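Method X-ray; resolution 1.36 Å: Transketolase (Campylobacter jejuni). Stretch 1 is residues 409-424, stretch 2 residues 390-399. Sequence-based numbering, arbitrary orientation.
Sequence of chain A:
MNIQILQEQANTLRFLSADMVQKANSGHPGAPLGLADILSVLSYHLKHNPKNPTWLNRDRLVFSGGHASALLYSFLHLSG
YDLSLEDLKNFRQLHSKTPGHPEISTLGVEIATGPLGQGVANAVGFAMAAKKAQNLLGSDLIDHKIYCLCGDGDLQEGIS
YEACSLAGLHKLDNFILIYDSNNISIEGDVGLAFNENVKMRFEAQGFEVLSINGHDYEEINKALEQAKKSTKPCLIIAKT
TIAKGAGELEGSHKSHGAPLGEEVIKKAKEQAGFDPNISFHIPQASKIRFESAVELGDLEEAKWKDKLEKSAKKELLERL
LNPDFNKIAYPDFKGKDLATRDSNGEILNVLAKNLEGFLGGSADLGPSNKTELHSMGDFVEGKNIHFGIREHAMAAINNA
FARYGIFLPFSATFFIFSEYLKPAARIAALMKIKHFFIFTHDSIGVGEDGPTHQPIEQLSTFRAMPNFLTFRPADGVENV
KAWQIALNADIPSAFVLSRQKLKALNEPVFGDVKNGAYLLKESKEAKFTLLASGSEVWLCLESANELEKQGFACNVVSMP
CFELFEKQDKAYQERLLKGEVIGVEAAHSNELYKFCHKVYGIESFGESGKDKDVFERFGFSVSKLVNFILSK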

# COMPACT_ATOMS: atom_id res chain seq x y z
N PRO A 409 1.93 -13.26 -16.31
CA PRO A 409 1.86 -13.55 -14.89
C PRO A 409 0.55 -13.12 -14.24
O PRO A 409 -0.10 -12.16 -14.67
CB PRO A 409 2.99 -12.72 -14.32
CG PRO A 409 2.94 -11.48 -15.16
CD PRO A 409 2.62 -11.98 -16.55
N PHE A 410 0.21 -13.82 -13.16
CA PHE A 410 -0.88 -13.37 -12.28
C PHE A 410 -0.42 -13.31 -10.84
O PHE A 410 0.39 -14.10 -10.37
CB PHE A 410 -2.17 -14.25 -12.41
CG PHE A 410 -2.06 -15.65 -11.87
CD1 PHE A 410 -2.27 -15.91 -10.51
CD2 PHE A 410 -1.69 -16.69 -12.69
CE1 PHE A 410 -2.16 -17.21 -10.02
CE2 PHE A 410 -1.58 -17.98 -12.20
CZ PHE A 410 -1.82 -18.23 -10.87
N SER A 411 -0.94 -12.29 -10.14
CA SER A 411 -0.73 -12.02 -8.71
C SER A 411 -2.05 -12.19 -7.99
O SER A 411 -3.05 -11.63 -8.45
CB SER A 411 -0.27 -10.57 -8.48
OG SER A 411 0.96 -10.32 -9.15
N ALA A 412 -2.09 -12.90 -6.87
CA ALA A 412 -3.33 -13.17 -6.16
C ALA A 412 -3.24 -12.86 -4.69
O ALA A 412 -2.25 -13.18 -4.02
CB ALA A 412 -3.78 -14.64 -6.38
N THR A 413 -4.32 -12.29 -4.16
CA THR A 413 -4.52 -12.11 -2.73
C THR A 413 -6.00 -11.82 -2.47
O THR A 413 -6.82 -11.78 -3.42
CB THR A 413 -3.59 -11.00 -2.15
OG1 THR A 413 -3.75 -10.94 -0.72
CG2 THR A 413 -3.87 -9.61 -2.76
N PHE A 414 -6.36 -11.64 -1.23
CA PHE A 414 -7.70 -11.15 -0.93
C PHE A 414 -7.83 -9.72 -1.41
O PHE A 414 -6.87 -8.90 -1.35
CB PHE A 414 -7.94 -11.11 0.59
CG PHE A 414 -8.04 -12.46 1.28
CD1 PHE A 414 -8.53 -13.58 0.65
CD2 PHE A 414 -7.67 -12.58 2.63
CE1 PHE A 414 -8.63 -14.80 1.32
CE2 PHE A 414 -7.79 -13.81 3.28
CZ PHE A 414 -8.28 -14.89 2.63
N PHE A 415 -9.03 -9.33 -1.82
CA PHE A 415 -9.25 -7.98 -2.32
C PHE A 415 -8.90 -6.93 -1.27
O PHE A 415 -8.40 -5.86 -1.61
CB PHE A 415 -10.72 -7.85 -2.78
CG PHE A 415 -11.05 -6.63 -3.62
CD1 PHE A 415 -10.12 -6.04 -4.47
CD2 PHE A 415 -12.34 -6.12 -3.59
CE1 PHE A 415 -10.49 -4.96 -5.28
CE2 PHE A 415 -12.70 -5.07 -4.41
CZ PHE A 415 -11.78 -4.50 -5.21
N ILE A 416 -9.12 -7.19 0.02
CA ILE A 416 -8.77 -6.17 0.99
C ILE A 416 -7.26 -5.89 0.98
O ILE A 416 -6.82 -4.75 1.20
CB ILE A 416 -9.24 -6.58 2.40
CG1 ILE A 416 -9.00 -5.46 3.41
CG2 ILE A 416 -8.59 -7.86 2.88
CD1 ILE A 416 -9.66 -4.11 3.01
N PHE A 417 -6.43 -6.88 0.68
CA PHE A 417 -4.98 -6.74 0.65
C PHE A 417 -4.44 -6.29 -0.68
O PHE A 417 -3.22 -6.11 -0.84
CB PHE A 417 -4.28 -8.00 1.21
CG PHE A 417 -4.74 -8.37 2.54
CD1 PHE A 417 -5.03 -7.38 3.49
CD2 PHE A 417 -4.96 -9.69 2.86
CE1 PHE A 417 -5.52 -7.70 4.77
CE2 PHE A 417 -5.47 -10.01 4.15
CZ PHE A 417 -5.75 -9.02 5.05
N SER A 418 -5.33 -6.00 -1.63
CA SER A 418 -4.94 -5.23 -2.81
C SER A 418 -4.27 -3.93 -2.38
O SER A 418 -3.40 -3.40 -3.08
CB SER A 418 -6.12 -4.93 -3.73
OG SER A 418 -7.06 -4.07 -3.13
N GLU A 419 -4.68 -3.41 -1.23
CA GLU A 419 -4.12 -2.12 -0.77
C GLU A 419 -2.64 -2.24 -0.46
O GLU A 419 -1.92 -1.23 -0.55
CB GLU A 419 -4.89 -1.57 0.41
CG GLU A 419 -6.34 -1.33 0.07
CD GLU A 419 -7.09 -0.41 0.98
OE1 GLU A 419 -6.77 -0.36 2.20
OE2 GLU A 419 -8.01 0.27 0.50
N TYR A 420 -2.16 -3.41 -0.08
CA TYR A 420 -0.73 -3.60 0.17
C TYR A 420 0.07 -3.55 -1.10
O TYR A 420 1.27 -3.22 -1.03
CB TYR A 420 -0.46 -4.93 0.88
CG TYR A 420 -0.67 -4.98 2.38
CD1 TYR A 420 -1.91 -4.84 2.96
CD2 TYR A 420 0.40 -5.27 3.23
CE1 TYR A 420 -2.09 -4.93 4.33
CE2 TYR A 420 0.24 -5.36 4.62
CZ TYR A 420 -1.01 -5.21 5.16
OH TYR A 420 -1.18 -5.31 6.55
N LEU A 421 -0.53 -3.87 -2.25
CA LEU A 421 0.19 -3.93 -3.54
C LEU A 421 -0.16 -2.82 -4.52
O LEU A 421 0.39 -2.76 -5.64
CB LEU A 421 0.10 -5.33 -4.20
CG LEU A 421 -1.31 -5.86 -4.49
CD1 LEU A 421 -2.05 -5.09 -5.59
CD2 LEU A 421 -1.21 -7.35 -4.87
N LYS A 422 -1.08 -1.92 -4.15
CA LYS A 422 -1.59 -0.89 -5.05
C LYS A 422 -0.48 -0.06 -5.72
O LYS A 422 -0.60 0.21 -6.91
CB LYS A 422 -2.60 -0.02 -4.31
CG LYS A 422 -3.12 1.23 -5.05
CD LYS A 422 -3.92 0.94 -6.29
CE LYS A 422 -4.36 2.23 -6.98
NZ LYS A 422 -3.18 2.90 -7.62
N PRO A 423 0.60 0.31 -5.03
CA PRO A 423 1.60 1.15 -5.74
C PRO A 423 2.23 0.43 -6.91
O PRO A 423 2.55 1.04 -7.93
CB PRO A 423 2.64 1.46 -4.65
CG PRO A 423 1.90 1.34 -3.39
CD PRO A 423 0.91 0.20 -3.59
N ALA A 424 2.43 -0.88 -6.81
CA ALA A 424 2.97 -1.69 -7.89
C ALA A 424 1.92 -1.95 -8.96
O ALA A 424 2.24 -1.97 -10.14
CB ALA A 424 3.53 -3.02 -7.33
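Stretch 2, residues 390-399: REHAMAAINN

Stretch 2 is a helix from Glu 391 to Asn 399, continuing beyond it, with Arg 390 at the N-cap. It lies on two elements of stretch 1. It runs nearly antiparallel to strand 409-414 (170°, axes 8.4 Å apart at closest) and crosses helix 418-424 at -35°, with the axes approaching to 7.5 Å. Together the stretches bury 745 Å².

Arg 390 points away and makes no contact. Glu 391 (chi1 m, chi2 p) points toward stretch 1: its OE1 lies 3.6 Å from Tyr 420 CD2, its OE2 4.0 Å from Phe 417 CB. A water bridges the carboxylate to the strand, donating to Glu 391 OE2 (2.7 Å) and accepting from Thr 413 OG1 (2.8 Å). His 392 (chi1 t) makes the closest CA-to-CA approach, its CA 4.1 Å from Leu 421 CA; Tyr 420 O lies over one face of its ring, and its CE1 is 3.6 Å from Pro 423 CB. Ala 393 points away. Selenomethionine Met 394 (t, t, p) extends its CE to 3.3 Å from Ala 412 O and 3.8 Å from Leu 421 CD2. The small side chain of Ala 395 meets two knobs, its CB 3.8 Å from Leu 421 CB and 3.6 Å from Ala 424 CB. Leu 421 sits among Glu 391, His 392, Met 394 and Ala 395; Ala 424 sits among His 392, Ala 395, Ala 396 and Asn 399. Ala 396 adds a looser contact, CB to Ala 424 CB at 4.2 Å, while the end of Ile 397 leads away. Asn 398 (chi1 m) points toward the strand, its O 3.5 Å from Pro 409 CG. Asn 399 (chi1 m) ties the helices together through a nearly linear hydrogen bond, ND2 to Ala 424 O, 3.0 Å.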

# COMPACT_ATOMS: atom_id res chain seq x y z
N ARG A 390 3.81 -11.37 1.14
CA ARG A 390 4.58 -10.31 0.52
C ARG A 390 3.82 -9.74 -0.66
O ARG A 390 4.22 -9.84 -1.82
CB ARG A 390 5.94 -10.85 0.03
CG ARG A 390 6.84 -11.46 1.08
CD ARG A 390 8.14 -11.90 0.44
NE ARG A 390 9.04 -12.60 1.33
CZ ARG A 390 9.15 -13.92 1.43
NH1 ARG A 390 8.43 -14.75 0.71
NH2 ARG A 390 10.07 -14.41 2.25
N GLU A 391 2.66 -9.19 -0.41
CA GLU A 391 1.80 -8.75 -1.50
C GLU A 391 2.50 -7.75 -2.40
O GLU A 391 2.39 -7.81 -3.62
CB GLU A 391 0.48 -8.15 -1.00
CG GLU A 391 -0.44 -9.08 -0.26
CD GLU A 391 -0.14 -9.17 1.22
OE1 GLU A 391 0.81 -8.49 1.73
OE2 GLU A 391 -0.87 -9.92 1.91
N HIS A 392 3.17 -6.79 -1.78
CA HIS A 392 3.73 -5.68 -2.56
C HIS A 392 4.86 -6.17 -3.45
O HIS A 392 4.87 -5.91 -4.66
CB HIS A 392 4.17 -4.59 -1.62
CG HIS A 392 4.36 -3.23 -2.19
ND1 HIS A 392 4.04 -2.81 -3.46
CD2 HIS A 392 4.82 -2.15 -1.52
CE1 HIS A 392 4.32 -1.50 -3.54
NE2 HIS A 392 4.81 -1.10 -2.40
N ALA A 393 5.83 -6.89 -2.89
CA ALA A 393 6.90 -7.45 -3.70
C ALA A 393 6.34 -8.40 -4.75
O ALA A 393 6.86 -8.44 -5.86
CB ALA A 393 7.94 -8.15 -2.82
N MSE A 394 5.31 -9.18 -4.43
CA MSE A 394 4.71 -10.06 -5.44
C MSE A 394 4.32 -9.28 -6.68
O MSE A 394 4.64 -9.65 -7.83
CB MSE A 394 3.48 -10.77 -4.88
CG MSE A 394 2.66 -11.48 -5.92
SE MSE A 394 1.13 -12.43 -5.18
CE MSE A 394 0.08 -10.87 -4.62
N ALA A 395 3.58 -8.20 -6.48
CA ALA A 395 3.13 -7.43 -7.65
C ALA A 395 4.30 -6.80 -8.41
O ALA A 395 4.29 -6.78 -9.64
CB ALA A 395 2.12 -6.36 -7.20
N ALA A 396 5.30 -6.25 -7.73
CA ALA A 396 6.46 -5.65 -8.39
C ALA A 396 7.28 -6.71 -9.12
O ALA A 396 7.82 -6.48 -10.21
CB ALA A 396 7.31 -4.85 -7.38
N ILE A 397 7.40 -7.89 -8.54
CA ILE A 397 8.10 -9.02 -9.20
C ILE A 397 7.36 -9.42 -10.46
O ILE A 397 7.96 -9.60 -11.52
CB ILE A 397 8.22 -10.23 -8.23
CG1 ILE A 397 9.34 -9.97 -7.23
CG2 ILE A 397 8.40 -11.57 -8.97
CD1 ILE A 397 9.34 -10.83 -5.97
N ASN A 398 6.03 -9.53 -10.37
CA ASN A 398 5.25 -9.92 -11.53
C ASN A 398 5.19 -8.83 -12.59
O ASN A 398 5.10 -9.14 -13.78
CB ASN A 398 3.87 -10.39 -11.10
CG ASN A 398 3.83 -11.84 -10.69
OD1 ASN A 398 2.80 -12.28 -10.05
ND2 ASN A 398 4.79 -12.60 -11.05
N ASN A 399 5.35 -7.56 -12.21
CA ASN A 399 5.53 -6.50 -13.22
C ASN A 399 6.75 -6.80 -14.08
O ASN A 399 6.73 -6.61 -15.30
CB ASN A 399 5.66 -5.13 -12.57
CG ASN A 399 4.39 -4.57 -12.04
OD1 ASN A 399 3.29 -5.03 -12.34
ND2 ASN A 399 4.53 -3.52 -11.21
O HOH W 1 -2.01 -12.18 1.02